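Local structure of probable amidase (Thermus thermophilus, 2DC0) at residues G180-K185 and P208-V213. The protein is a probable amidase of the amidase family, an alpha/beta protein with helices packed around a large mixed beta sheet. Sequence-based numbering, arbitrary orientation.
Sequences GVVGFK and PLTRSV
Val182 lies against Thr210 in a hydrogen-bonded antiparallel pair, its CB 3.4 Å from Thr210 OG1. Two backbone bonds close the pair, Val182 N to Thr210 O and Thr210 N to Val182 O. The two side chains share one face of the sheet and meet obliquely. Thr210 OG1 sits between its own backbone N and carbonyl carbon (chi1 59°), from where it donates to Ser212 O at 2.8 Å, bridging the turn that follows the strand. The valine's CG1 passes the same hydroxyl oxygen, while CG2 presses on the backbone of the turn, 3.7 Å from Ser212 C. Further along this face, Phe184 sends its ring away from Pro208 toward helix 419-430, with CG anti to the backbone N (chi1 -177°); its CB still meets Pro208 CG. A nearly straight bond from Phe184 N to Pro208 O, 3.1 Å, holds that end. On the other face, Leu209 CD2 reaches across Gly183, 4.1 Å from its CA, and touches Val181 CG2 at 4.2 Å, both side chains packing against helix 149-157. Ser212 is the N-cap of helix 213-224; its OG bonds to Asp2 OD2 and only weakly to Asp215 N. The contact is a buried antiparallel strand pair within the mixed central sheet of the amidase fold, sandwiched between helices.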
ATOM      1  N   GLY A 180     -11.861  -2.188  27.699  1.00 13.58           N
ATOM      2  CA  GLY A 180     -13.247  -2.474  27.362  1.00 14.74           C
ATOM      3  C   GLY A 180     -14.041  -1.385  26.652  1.00 17.74           C
ATOM      4  O   GLY A 180     -15.251  -1.246  26.869  1.00 17.55           O
ATOM      5  N   VAL A 181     -13.383  -0.599  25.810  1.00 15.54           N
ATOM      6  CA  VAL A 181     -14.099   0.426  25.069  1.00 15.07           C
ATOM      7  C   VAL A 181     -13.913   0.180  23.574  1.00 15.61           C
ATOM      8  O   VAL A 181     -13.269  -0.792  23.166  1.00 15.41           O
ATOM      9  CB  VAL A 181     -13.633   1.857  25.452  1.00 13.33           C
ATOM     10  CG1 VAL A 181     -13.989   2.144  26.910  1.00 12.57           C
ATOM     11  CG2 VAL A 181     -12.136   2.013  25.237  1.00 14.32           C
ATOM     12  N   VAL A 182     -14.500   1.048  22.762  1.00 14.99           N
ATOM     13  CA  VAL A 182     -14.414   0.928  21.314  1.00 15.24           C
ATOM     14  C   VAL A 182     -13.295   1.816  20.795  1.00 14.65           C
ATOM     15  O   VAL A 182     -13.154   2.961  21.221  1.00 14.98           O
ATOM     16  CB  VAL A 182     -15.745   1.351  20.644  1.00 16.30           C
ATOM     17  CG1 VAL A 182     -15.590   1.392  19.127  1.00 16.87           C
ATOM     18  CG2 VAL A 182     -16.851   0.375  21.029  1.00 16.01           C
ATOM     19  N   GLY A 183     -12.493   1.289  19.878  1.00 14.12           N
ATOM     20  CA  GLY A 183     -11.413   2.077  19.323  1.00 11.73           C
ATOM     21  C   GLY A 183     -11.402   1.886  17.824  1.00 14.62           C
ATOM     22  O   GLY A 183     -11.376   0.754  17.350  1.00 15.86           O
ATOM     23  N   PHE A 184     -11.436   2.968  17.058  1.00 13.89           N
ATOM     24  CA  PHE A 184     -11.421   2.806  15.613  1.00 15.85           C
ATOM     25  C   PHE A 184     -10.233   3.460  14.920  1.00 16.04           C
ATOM     26  O   PHE A 184      -9.978   4.655  15.090  1.00 15.45           O
ATOM     27  CB  PHE A 184     -12.726   3.331  15.001  1.00 17.44           C
ATOM     28  CG  PHE A 184     -12.823   3.130  13.508  1.00 17.41           C
ATOM     29  CD1 PHE A 184     -12.674   1.862  12.949  1.00 18.65           C
ATOM     30  CD2 PHE A 184     -13.063   4.210  12.664  1.00 17.44           C
ATOM     31  CE1 PHE A 184     -12.762   1.670  11.561  1.00 20.66           C
ATOM     32  CE2 PHE A 184     -13.155   4.036  11.279  1.00 18.25           C
ATOM     33  CZ  PHE A 184     -13.004   2.765  10.723  1.00 18.43           C
ATOM     34  N   LYS A 185      -9.491   2.660  14.155  1.00 15.22           N
ATOM     35  CA  LYS A 185      -8.359   3.173  13.383  1.00 15.94           C
ATOM     36  C   LYS A 185      -8.831   3.188  11.935  1.00 16.43           C
ATOM     37  O   LYS A 185      -8.884   2.142  11.283  1.00 15.23           O
ATOM     38  CB  LYS A 185      -7.125   2.270  13.482  1.00 15.66           C
ATOM     39  CG  LYS A 185      -5.932   2.823  12.672  1.00 15.53           C
ATOM     40  CD  LYS A 185      -4.884   1.762  12.344  1.00 15.80           C
ATOM     41  CE  LYS A 185      -5.366   0.824  11.245  1.00 17.29           C
ATOM     42  NZ  LYS A 185      -5.585   1.559   9.959  1.00 16.48           N
ATOM     43  N   PRO A 208     -10.833   7.819  16.880  1.00 16.31           N
ATOM     44  CA  PRO A 208     -11.585   7.963  18.126  1.00 15.58           C
ATOM     45  C   PRO A 208     -11.650   6.754  19.053  1.00 16.60           C
ATOM     46  O   PRO A 208     -11.487   5.598  18.632  1.00 14.80           O
ATOM     47  CB  PRO A 208     -12.971   8.331  17.630  1.00 15.03           C
ATOM     48  CG  PRO A 208     -13.101   7.406  16.444  1.00 16.31           C
ATOM     49  CD  PRO A 208     -11.748   7.556  15.750  1.00 15.95           C
ATOM     50  N   LEU A 209     -11.893   7.062  20.326  1.00 16.34           N
ATOM     51  CA  LEU A 209     -12.084   6.079  21.393  1.00 16.93           C
ATOM     52  C   LEU A 209     -13.470   6.445  21.898  1.00 16.70           C
ATOM     53  O   LEU A 209     -13.710   7.584  22.303  1.00 15.54           O
ATOM     54  CB  LEU A 209     -11.035   6.255  22.492  1.00 18.70           C
ATOM     55  CG  LEU A 209      -9.703   5.597  22.117  1.00 20.49           C
ATOM     56  CD1 LEU A 209      -8.559   6.316  22.788  1.00 23.13           C
ATOM     57  CD2 LEU A 209      -9.743   4.120  22.519  1.00 22.43           C
ATOM     58  N   THR A 210     -14.378   5.477  21.852  1.00 17.15           N
ATOM     59  CA  THR A 210     -15.766   5.692  22.242  1.00 17.05           C
ATOM     60  C   THR A 210     -16.347   4.559  23.075  1.00 17.70           C
ATOM     61  O   THR A 210     -15.697   3.540  23.306  1.00 17.18           O
ATOM     62  CB  THR A 210     -16.651   5.809  20.988  1.00 17.70           C
ATOM     63  OG1 THR A 210     -16.527   4.601  20.216  1.00 16.76           O
ATOM     64  CG2 THR A 210     -16.215   6.985  20.130  1.00 18.03           C
ATOM     65  N   ARG A 211     -17.593   4.739  23.504  1.00 17.88           N
ATOM     66  CA  ARG A 211     -18.284   3.725  24.289  1.00 19.92           C
ATOM     67  C   ARG A 211     -19.150   2.823  23.404  1.00 18.89           C
ATOM     68  O   ARG A 211     -19.677   1.817  23.867  1.00 18.99           O
ATOM     69  CB  ARG A 211     -19.157   4.392  25.355  1.00 23.05           C
ATOM     70  CG  ARG A 211     -18.371   5.132  26.423  1.00 26.01           C
ATOM     71  CD  ARG A 211     -19.297   5.789  27.427  1.00 32.20           C
ATOM     72  NE  ARG A 211     -20.036   4.797  28.203  1.00 35.07           N
ATOM     73  CZ  ARG A 211     -19.505   4.067  29.181  1.00 38.39           C
ATOM     74  NH1 ARG A 211     -18.228   4.221  29.511  1.00 39.29           N
ATOM     75  NH2 ARG A 211     -20.246   3.173  29.823  1.00 37.71           N
ATOM     76  N   SER A 212     -19.299   3.179  22.134  1.00 16.74           N
ATOM     77  CA  SER A 212     -20.117   2.372  21.232  1.00 16.65           C
ATOM     78  C   SER A 212     -19.659   2.518  19.789  1.00 17.21           C
ATOM     79  O   SER A 212     -18.950   3.469  19.439  1.00 15.35           O
ATOM     80  CB  SER A 212     -21.582   2.801  21.325  1.00 18.89           C
ATOM     81  OG  SER A 212     -21.715   4.147  20.890  1.00 19.09           O
ATOM     82  N   VAL A 213     -20.080   1.582  18.945  1.00 16.19           N
ATOM     83  CA  VAL A 213     -19.703   1.634  17.545  1.00 17.49           C
ATOM     84  C   VAL A 213     -20.384   2.794  16.818  1.00 18.70           C
ATOM     85  O   VAL A 213     -19.785   3.407  15.930  1.00 16.68           O
ATOM     86  CB  VAL A 213     -20.031   0.310  16.821  1.00 18.00           C
ATOM     87  CG1 VAL A 213     -19.728   0.443  15.331  1.00 19.19           C
ATOM     88  CG2 VAL A 213     -19.203  -0.825  17.421  1.00 15.01           C
TER